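Local coordinates for Exo-alpha-sialidase (Clostridium perfringens, PDB 2VO8), which is a family 33 glycoside hydrolase whose cohesin module, described here, probably binds a dockerin partner with high affinity in assembling toxin complexes, at residues G10-K15 / E130-E135; A25-L30 / K98-P103; Y46-N51 / E110-T115. One frame throughout, in Å; residues are numbered along the deposited sequence. Where two conformers were deposited one is given.

Contact 1: G10-K15 / E130-E135; sequences GNSTIK and ELSSKE
S12 and E130 meet where the first strand of the cohesin jelly roll runs parallel to the last, an arrangement that joins the two ends of the domain in one sheet. The grip is concentrated on E130 O, which takes two donors from the same residue: S12 N at 3.0 Å and S12 OG at 2.7 Å. The hydroxyl arrives in the carbonyl plane, on a lone pair; S12 CB already points to the partner strand, and chi1 of 63° sets OG between backbone N and carbonyl carbon, within reach of E130 O. S132 holds its OG in the same rotamer (58°) and donates to S12 OG over 2.8 Å, making a relay from S132 through S12 to E130 O. One step back, E130 N reaches G10 O at 2.9 Å. The side chains of N11 and E130 stand side by side here, pointing the same way. Further along, the pairing gives way to packing: the CG2 branch of I14 presses on S132 OG at 3.5 Å and on CB of K134 at 4.2 Å, while its CD1 packs on L30 of strand 26-33. The K134 chain bends beyond CG and its end leads away, NZ forming a salt bridge with D18. Beside the hydroxyl relay, water 1 joins the strands at their backbones, lying 2.9 Å from both S12 O and L131 O.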
loop_
_atom_site.group_PDB
_atom_site.type_symbol
_atom_site.label_atom_id
_atom_site.label_comp_id
_atom_site.label_asym_id
_atom_site.label_seq_id
_atom_site.Cartn_x
_atom_site.Cartn_y
_atom_site.Cartn_z
ATOM N N GLY A 10 -0.277 9.148 -12.174
ATOM C CA GLY A 10 0.802 8.211 -11.965
ATOM C C GLY A 10 0.212 6.854 -11.618
ATOM O O GLY A 10 -0.993 6.696 -11.670
ATOM N N ASN A 11 1.084 5.916 -11.290
ATOM C CA ASN A 11 0.686 4.572 -10.874
ATOM C C ASN A 11 0.926 4.288 -9.388
ATOM O O ASN A 11 1.985 4.623 -8.860
ATOM C CB ASN A 11 1.477 3.550 -11.643
ATOM C CG ASN A 11 1.293 3.684 -13.172
ATOM O OD1 ASN A 11 2.261 3.579 -13.938
ATOM N ND2 ASN A 11 0.074 3.909 -13.587
ATOM N N SER A 12 -0.014 3.580 -8.775
ATOM C CA SER A 12 0.271 2.952 -7.448
ATOM C C SER A 12 1.109 1.698 -7.684
ATOM O O SER A 12 1.032 1.100 -8.758
ATOM C CB SER A 12 -1.019 2.639 -6.688
ATOM O OG SER A 12 -1.849 1.698 -7.341
ATOM N N THR A 13 1.878 1.271 -6.685
ATOM C CA THR A 13 2.685 0.072 -6.743
ATOM C C THR A 13 2.417 -0.746 -5.512
ATOM O O THR A 13 2.166 -0.188 -4.451
ATOM C CB THR A 13 4.193 0.366 -6.838
ATOM O OG1 THR A 13 4.641 1.104 -5.678
ATOM C CG2 THR A 13 4.525 1.147 -8.132
ATOM N N ILE A 14 2.376 -2.062 -5.691
ATOM C CA ILE A 14 2.403 -2.999 -4.547
ATOM C C ILE A 14 3.388 -4.115 -4.882
ATOM O O ILE A 14 3.272 -4.734 -5.934
ATOM C CB ILE A 14 0.977 -3.490 -4.161
ATOM C CG1 ILE A 14 1.036 -4.640 -3.124
ATOM C CG2 ILE A 14 0.101 -3.875 -5.349
ATOM C CD1 ILE A 14 -0.362 -4.881 -2.432
ATOM N N LYS A 15 4.346 -4.345 -3.997
ATOM C CA LYS A 15 5.415 -5.323 -4.178
ATOM C C LYS A 15 5.325 -6.289 -3.015
ATOM O O LYS A 15 5.265 -5.879 -1.856
ATOM C CB LYS A 15 6.796 -4.713 -4.274
ATOM C CG LYS A 15 7.052 -3.951 -5.567
ATOM C CD LYS A 15 8.524 -3.510 -5.728
ATOM C CE LYS A 15 8.942 -2.470 -4.733
ATOM N NZ LYS A 15 8.285 -1.152 -4.955
ATOM N N GLU A 130 -3.395 5.307 -10.882
ATOM C CA GLU A 130 -3.886 4.000 -11.343
ATOM C C GLU A 130 -3.829 3.013 -10.172
ATOM O O GLU A 130 -2.874 3.030 -9.398
ATOM C CB GLU A 130 -3.037 3.493 -12.470
ATOM C CG GLU A 130 -3.346 4.179 -13.790
ATOM C CD GLU A 130 -2.825 3.415 -14.992
ATOM O OE1 GLU A 130 -2.639 2.169 -14.918
ATOM O OE2 GLU A 130 -2.556 4.084 -16.027
ATOM N N LEU A 131 -4.859 2.174 -10.083
ATOM C CA LEU A 131 -4.942 1.151 -9.051
ATOM C C LEU A 131 -3.982 -0.018 -9.317
ATOM O O LEU A 131 -3.370 -0.145 -10.362
ATOM C CB LEU A 131 -6.399 0.691 -8.895
ATOM C CG LEU A 131 -7.418 1.807 -8.647
ATOM C CD1 LEU A 131 -8.869 1.298 -8.473
ATOM C CD2 LEU A 131 -6.968 2.659 -7.432
ATOM N N SER A 132 -3.813 -0.886 -8.324
ATOM C CA SER A 132 -2.917 -2.015 -8.491
ATOM C C SER A 132 -3.325 -3.144 -7.507
ATOM O O SER A 132 -3.992 -2.883 -6.511
ATOM C CB SER A 132 -1.450 -1.627 -8.320
ATOM O OG SER A 132 -1.212 -1.039 -7.028
ATOM N N SER A 133 -2.906 -4.363 -7.825
ATOM C CA SER A 133 -3.003 -5.487 -6.882
ATOM C C SER A 133 -1.912 -6.473 -7.158
ATOM O O SER A 133 -1.240 -6.398 -8.173
ATOM C CB SER A 133 -4.377 -6.167 -6.924
ATOM O OG SER A 133 -4.559 -6.847 -8.153
ATOM N N LYS A 134 -1.749 -7.433 -6.249
ATOM C CA LYS A 134 -0.754 -8.475 -6.377
ATOM C C LYS A 134 -1.373 -9.765 -5.796
ATOM O O LYS A 134 -2.105 -9.700 -4.797
ATOM C CB LYS A 134 0.522 -8.074 -5.622
ATOM C CG LYS A 134 1.542 -9.170 -5.311
ATOM C CD LYS A 134 2.298 -9.683 -6.469
ATOM C CE LYS A 134 3.183 -10.871 -6.014
ATOM N NZ LYS A 134 4.495 -10.772 -6.681
ATOM N N GLU A 135 -1.125 -10.881 -6.482
ATOM C CA GLU A 135 -1.577 -12.208 -6.020
ATOM C C GLU A 135 -0.459 -12.893 -5.273
ATOM O O GLU A 135 0.689 -12.841 -5.671
ATOM C CB GLU A 135 -2.037 -13.110 -7.176
ATOM C CG GLU A 135 -3.008 -12.473 -8.090
ATOM C CD GLU A 135 -3.325 -13.325 -9.315
ATOM O OE1 GLU A 135 -2.550 -14.252 -9.602
ATOM O OE2 GLU A 135 -4.352 -13.029 -9.941
HETATM O O HOH W 1 -0.930 1.268 -10.913
#

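Contact 2: A25-L30 / K98-P103; sequences AFEAIL and KVNLTP
L101 O is approached by three groups of segment 25-30: F26 N donates to it at 2.9 Å, nearly along the C=O axis; the CA-H of A25 adds a weaker contact; and the F26 ring comes obliquely near with CD2 at 3.4 Å. The return bond, L101 N to F26 O, is almost straight at 173°. Two residues on, A28 and V99 exchange a second pair of backbone bonds, A28 N to V99 O and V99 N to A28 O, both 2.8 Å. This is the regular antiparallel pairing of strands 26-33 and 95-103 in the cohesin β-sandwich, with F26, A28, V99 and L101 on the core face and E27 and N100 on the other. On the core side, chi1 of 71° sets CG of F26 between backbone N and carbonyl carbon; the CZ and CE2 side of the ring meets L101 CB, with F26 CZ 3.7 Å from it, and the two side chains cross obliquely. P103 CD meets the edge of the same ring in its plane, and V20 touches both F26 and P103. Farther along, L30 CD1 packs on V99 CG2 at 4.0 Å, and V99 and L101 reach on to F48. T102 OG1, hydrogen-bonded to N58, touches A25 CB at 3.5 Å.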
loop_
_atom_site.group_PDB
_atom_site.type_symbol
_atom_site.label_atom_id
_atom_site.label_comp_id
_atom_site.label_asym_id
_atom_site.label_seq_id
_atom_site.Cartn_x
_atom_site.Cartn_y
_atom_site.Cartn_z
ATOM N N ALA A 25 5.403 -13.998 9.097
ATOM C CA ALA A 25 5.108 -12.627 8.744
ATOM C C ALA A 25 5.854 -12.261 7.430
ATOM O O ALA A 25 6.985 -12.713 7.162
ATOM C CB ALA A 25 5.512 -11.676 9.865
ATOM N N PHE A 26 5.194 -11.452 6.628
ATOM C CA PHE A 26 5.791 -10.927 5.393
ATOM C C PHE A 26 5.346 -9.472 5.206
ATOM O O PHE A 26 4.414 -9.050 5.831
ATOM C CB PHE A 26 5.356 -11.816 4.190
ATOM C CG PHE A 26 3.897 -11.658 3.809
ATOM C CD1 PHE A 26 3.476 -10.742 2.833
ATOM C CD2 PHE A 26 2.917 -12.453 4.418
ATOM C CE1 PHE A 26 2.130 -10.600 2.542
ATOM C CE2 PHE A 26 1.587 -12.287 4.157
ATOM C CZ PHE A 26 1.179 -11.382 3.193
ATOM N N GLU A 27 5.980 -8.720 4.290
ATOM C CA GLU A 27 5.716 -7.306 4.002
ATOM C C GLU A 27 5.035 -7.140 2.606
ATOM O O GLU A 27 5.552 -7.729 1.657
ATOM C CB GLU A 27 7.093 -6.555 3.987
ATOM C CG GLU A 27 7.635 -6.123 5.417
ATOM C CD GLU A 27 8.607 -7.113 6.140
ATOM O OE1 GLU A 27 8.849 -6.932 7.352
ATOM O OE2 GLU A 27 9.165 -8.052 5.536
ATOM N N ALA A 28 3.943 -6.393 2.490
ATOM C CA ALA A 28 3.581 -5.783 1.219
ATOM C C ALA A 28 4.019 -4.326 1.190
ATOM O O ALA A 28 3.748 -3.569 2.124
ATOM C CB ALA A 28 2.083 -5.892 0.985
ATOM N N ILE A 29 4.697 -3.941 0.113
ATOM C CA ILE A 29 5.312 -2.622 0.021
ATOM C C ILE A 29 4.544 -1.726 -0.945
ATOM O O ILE A 29 4.517 -1.974 -2.151
ATOM C CB ILE A 29 6.779 -2.714 -0.435
ATOM C CG1 ILE A 29 7.592 -3.557 0.550
ATOM C CG2 ILE A 29 7.381 -1.325 -0.578
ATOM C CD1 ILE A 29 9.006 -3.836 0.093
ATOM N N LEU A 30 3.921 -0.684 -0.405
ATOM C CA LEU A 30 3.067 0.189 -1.185
ATOM C C LEU A 30 3.832 1.436 -1.643
ATOM O O LEU A 30 4.570 2.043 -0.869
ATOM C CB LEU A 30 1.845 0.600 -0.428
ATOM C CG LEU A 30 1.117 -0.424 0.440
ATOM C CD1 LEU A 30 -0.159 0.220 0.958
ATOM C CD2 LEU A 30 0.828 -1.662 -0.465
ATOM N N LYS A 98 4.976 0.095 4.424
ATOM C CA LYS A 98 5.204 -1.343 4.660
ATOM C C LYS A 98 3.961 -1.861 5.376
ATOM O O LYS A 98 3.636 -1.374 6.458
ATOM C CB LYS A 98 6.383 -1.550 5.607
ATOM C CG LYS A 98 7.729 -1.042 5.131
ATOM C CD LYS A 98 8.861 -1.492 6.071
ATOM C CE LYS A 98 9.536 -0.380 6.884
ATOM N NZ LYS A 98 10.957 -0.848 7.135
ATOM N N VAL A 99 3.276 -2.850 4.796
ATOM C CA VAL A 99 2.134 -3.491 5.459
ATOM C C VAL A 99 2.559 -4.907 5.866
ATOM O O VAL A 99 2.915 -5.723 5.033
ATOM C CB VAL A 99 0.854 -3.552 4.558
ATOM C CG1 VAL A 99 -0.344 -4.193 5.306
ATOM C CG2 VAL A 99 0.472 -2.216 4.038
ATOM N N ASN A 100 2.618 -5.169 7.172
ATOM C CA ASN A 100 3.153 -6.428 7.683
ATOM C C ASN A 100 1.949 -7.320 8.039
ATOM O O ASN A 100 1.046 -6.890 8.754
ATOM C CB ASN A 100 4.039 -6.190 8.905
ATOM C CG ASN A 100 4.832 -7.395 9.260
ATOM O OD1 ASN A 100 4.268 -8.385 9.814
ATOM N ND2 ASN A 100 6.128 -7.390 8.916
ATOM N N LEU A 101 1.932 -8.505 7.443
ATOM C CA LEU A 101 0.826 -9.483 7.522
ATOM C C LEU A 101 1.366 -10.853 7.850
ATOM O O LEU A 101 2.447 -11.176 7.494
ATOM C CB LEU A 101 0.084 -9.564 6.176
ATOM C CG LEU A 101 -0.611 -8.249 5.792
ATOM C CD1 LEU A 101 -0.257 -7.848 4.335
ATOM C CD2 LEU A 101 -2.075 -8.258 5.982
ATOM N N THR A 102 0.576 -11.680 8.538
ATOM C CA THR A 102 0.900 -13.102 8.747
ATOM C C THR A 102 -0.280 -13.951 8.250
ATOM O O THR A 102 -1.424 -13.745 8.697
ATOM C CB THR A 102 1.173 -13.431 10.212
ATOM O OG1 THR A 102 2.240 -12.592 10.718
ATOM C CG2 THR A 102 1.507 -14.942 10.408
ATOM N N PRO A 103 -0.020 -14.857 7.307
ATOM C CA PRO A 103 -1.161 -15.708 6.856
ATOM C C PRO A 103 -1.585 -16.662 7.950
ATOM O O PRO A 103 -0.764 -17.052 8.764
ATOM C CB PRO A 103 -0.603 -16.474 5.647
ATOM C CG PRO A 103 0.778 -15.790 5.321
ATOM C CD PRO A 103 1.227 -15.179 6.599
#

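Contact 3: Y46-N51 / E110-T115; sequences YLFEYN and EVLGLT
The rings of Y46 and F48 both rest against L114, whose CD2 touches both residues, while its CD1 meets Y46 alone of the two. CD2 of L114 lies in the plane of the F48 ring, at its edge, 4.0 Å from F48 CD1; G113 O and L112 CB come to the same ring obliquely. CD1 of L114 approaches the Y46 ring obliquely, 3.8 Å from Y46 CD1, while L114 CD2 also touches Y46 CB. I81 of strand 78-85 packs against F48, and L30 reaches both Y46 and L114. Beyond F48, the CD2 methyl of L112 packs on Y50 CB at 3.7 Å; the Y50 hydroxyl points elsewhere, to a hydrogen bond with E73. On the opposite face of the strand pair, E49 stretches out beyond CG, with CG anti to its carbonyl carbon (chi1 -66°), and crosses T115 at about a right angle. T115 OG1 donates to E49 OE2 over 2.7 Å, meeting it on the anti side, 24° out of the carboxylate plane. The backbones are tied by E49 N to G113 O (2.8 Å), by G113 N to E49 O, and by T115 N to L47 O. Toward N51 the strands part: water 2 bridges N51 N (2.9 Å) and V111 O (2.8 Å). N51 ND2 then reaches E110 OE1 at 2.9 Å, coming from above the carboxylate, 43° out of its plane, although the acceptor lies in the amide plane of N51. The other carboxylate oxygen, OE2, is hydrogen-bonded to S107. Antiparallel pairing of strands 41-49 and 107-121, with 78-85 and 67-75 continuing beyond 41-49, is the cohesin sheet that receives dockerin in related complexes, so this pair probably lies in the binding sheet here too.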
loop_
_atom_site.group_PDB
_atom_site.type_symbol
_atom_site.label_atom_id
_atom_site.label_comp_id
_atom_site.label_asym_id
_atom_site.label_seq_id
_atom_site.Cartn_x
_atom_site.Cartn_y
_atom_site.Cartn_z
ATOM N N TYR A 46 -4.090 5.342 0.288
ATOM C CA TYR A 46 -4.577 4.071 -0.234
ATOM C C TYR A 46 -5.831 3.615 0.505
ATOM O O TYR A 46 -6.087 4.039 1.631
ATOM C CB TYR A 46 -3.489 2.999 -0.133
ATOM C CG TYR A 46 -2.166 3.411 -0.737
ATOM C CD1 TYR A 46 -1.964 3.372 -2.110
ATOM C CD2 TYR A 46 -1.117 3.839 0.066
ATOM C CE1 TYR A 46 -0.756 3.748 -2.667
ATOM C CE2 TYR A 46 0.094 4.217 -0.481
ATOM C CZ TYR A 46 0.269 4.169 -1.847
ATOM O OH TYR A 46 1.474 4.545 -2.397
ATOM N N LEU A 47 -6.608 2.751 -0.139
ATOM C CA LEU A 47 -7.474 1.841 0.567
ATOM C C LEU A 47 -6.918 0.475 0.189
ATOM O O LEU A 47 -6.937 0.067 -0.980
ATOM C CB LEU A 47 -8.974 2.028 0.314
ATOM C CG LEU A 47 -9.767 1.112 1.286
ATOM C CD1 LEU A 47 -9.892 1.649 2.702
ATOM C CD2 LEU A 47 -11.127 0.687 0.709
ATOM N N PHE A 48 -6.338 -0.164 1.209
ATOM C CA PHE A 48 -5.614 -1.427 1.075
ATOM C C PHE A 48 -6.582 -2.552 1.418
ATOM O O PHE A 48 -7.204 -2.515 2.458
ATOM C CB PHE A 48 -4.431 -1.493 2.027
ATOM C CG PHE A 48 -3.726 -2.838 2.028
ATOM C CD1 PHE A 48 -2.806 -3.173 1.048
ATOM C CD2 PHE A 48 -4.005 -3.779 3.011
ATOM C CE1 PHE A 48 -2.165 -4.393 1.049
ATOM C CE2 PHE A 48 -3.356 -4.968 3.025
ATOM C CZ PHE A 48 -2.443 -5.295 2.076
ATOM N N GLU A 49 -6.715 -3.533 0.537
ATOM C CA GLU A 49 -7.712 -4.606 0.747
ATOM C C GLU A 49 -7.030 -5.950 0.764
ATOM O O GLU A 49 -6.049 -6.206 0.053
ATOM C CB GLU A 49 -8.825 -4.517 -0.301
ATOM C CG GLU A 49 -9.647 -3.243 -0.126
ATOM C CD GLU A 49 -11.029 -3.350 -0.696
ATOM O OE1 GLU A 49 -11.641 -4.448 -0.596
ATOM O OE2 GLU A 49 -11.534 -2.323 -1.206
ATOM N N TYR A 50 -7.542 -6.804 1.648
ATOM C CA TYR A 50 -7.009 -8.134 1.824
ATOM C C TYR A 50 -8.105 -9.020 2.465
ATOM O O TYR A 50 -9.098 -8.515 2.990
ATOM C CB TYR A 50 -5.793 -8.089 2.726
ATOM C CG TYR A 50 -6.109 -7.902 4.188
ATOM C CD1 TYR A 50 -6.160 -9.000 5.067
ATOM C CD2 TYR A 50 -6.318 -6.619 4.720
ATOM C CE1 TYR A 50 -6.402 -8.807 6.434
ATOM C CE2 TYR A 50 -6.595 -6.431 6.069
ATOM C CZ TYR A 50 -6.633 -7.536 6.931
ATOM O OH TYR A 50 -6.949 -7.326 8.267
ATOM N N ASN A 51 -7.879 -10.311 2.382
ATOM C CA ASN A 51 -8.858 -11.268 2.862
ATOM C C ASN A 51 -8.593 -11.481 4.347
ATOM O O ASN A 51 -7.621 -12.143 4.706
ATOM C CB ASN A 51 -8.781 -12.558 2.052
ATOM C CG ASN A 51 -9.658 -13.671 2.607
ATOM O OD1 ASN A 51 -10.417 -13.477 3.594
ATOM N ND2 ASN A 51 -9.593 -14.829 1.950
ATOM N N GLU A 110 -4.551 -15.608 -3.094
ATOM C CA GLU A 110 -5.193 -14.466 -2.469
ATOM C C GLU A 110 -4.704 -13.139 -3.090
ATOM O O GLU A 110 -3.580 -13.050 -3.510
ATOM C CB GLU A 110 -4.888 -14.402 -0.977
ATOM C CG GLU A 110 -5.307 -15.695 -0.218
ATOM C CD GLU A 110 -6.827 -15.841 -0.151
ATOM O OE1 GLU A 110 -7.551 -14.818 -0.132
ATOM O OE2 GLU A 110 -7.305 -16.988 -0.104
ATOM N N VAL A 111 -5.568 -12.155 -3.089
ATOM C CA VAL A 111 -5.263 -10.850 -3.713
ATOM C C VAL A 111 -5.110 -9.767 -2.651
ATOM O O VAL A 111 -6.029 -9.531 -1.859
ATOM C CB VAL A 111 -6.328 -10.468 -4.737
ATOM C CG1 VAL A 111 -6.037 -9.085 -5.360
ATOM C CG2 VAL A 111 -6.462 -11.612 -5.813
ATOM N N LEU A 112 -3.938 -9.112 -2.675
ATOM C CA LEU A 112 -3.669 -7.890 -1.942
ATOM C C LEU A 112 -3.827 -6.712 -2.933
ATOM O O LEU A 112 -3.103 -6.666 -3.921
ATOM C CB LEU A 112 -2.286 -7.946 -1.359
ATOM C CG LEU A 112 -1.999 -9.245 -0.557
ATOM C CD1 LEU A 112 -0.577 -9.310 -0.149
ATOM C CD2 LEU A 112 -3.049 -9.350 0.615
ATOM N N GLY A 113 -4.834 -5.886 -2.686
ATOM C CA GLY A 113 -5.290 -4.837 -3.606
ATOM C C GLY A 113 -5.236 -3.417 -3.073
ATOM O O GLY A 113 -5.352 -3.170 -1.887
ATOM N N LEU A 114 -5.099 -2.479 -3.996
ATOM C CA LEU A 114 -5.265 -1.071 -3.685
ATOM C C LEU A 114 -6.475 -0.612 -4.480
ATOM O O LEU A 114 -6.401 -0.513 -5.736
ATOM C CB LEU A 114 -3.972 -0.298 -4.022
ATOM C CG LEU A 114 -2.655 -0.633 -3.298
ATOM C CD1 LEU A 114 -1.352 0.077 -3.855
ATOM C CD2 LEU A 114 -2.719 -0.325 -1.752
ATOM N N THR A 115 -7.590 -0.373 -3.791
ATOM C CA THR A 115 -8.843 -0.035 -4.472
ATOM C C THR A 115 -9.108 1.478 -4.552
ATOM O O THR A 115 -10.048 1.915 -5.211
ATOM C CB THR A 115 -10.043 -0.747 -3.813
ATOM O OG1 THR A 115 -10.058 -0.459 -2.406
ATOM C CG2 THR A 115 -9.948 -2.236 -4.007
HETATM O O HOH W 2 -6.345 -11.376 0.170
#

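All three contacts belong to one all-β cohesin domain and lie close together. The centres of contact 1 and contact 3 are about 10 Å apart, those of contact 2 and contact 3 about 12 Å, and those of contact 1 and contact 2 about 15 Å. Contact 1 joins the chain's first and last strands and so spans the other two in sequence, whereas the segments of contacts 2 and 3 alternate, 25-30, 46-51, 98-103, 110-115. Strand 10-15 of contact 1 runs beside 26-33 of contact 2, and 126-139 beside 107-121 of contact 3. Across the core, F26 CE1 packs on L112 CD1, and contacts 2 and 3 face each other as layers of the sandwich.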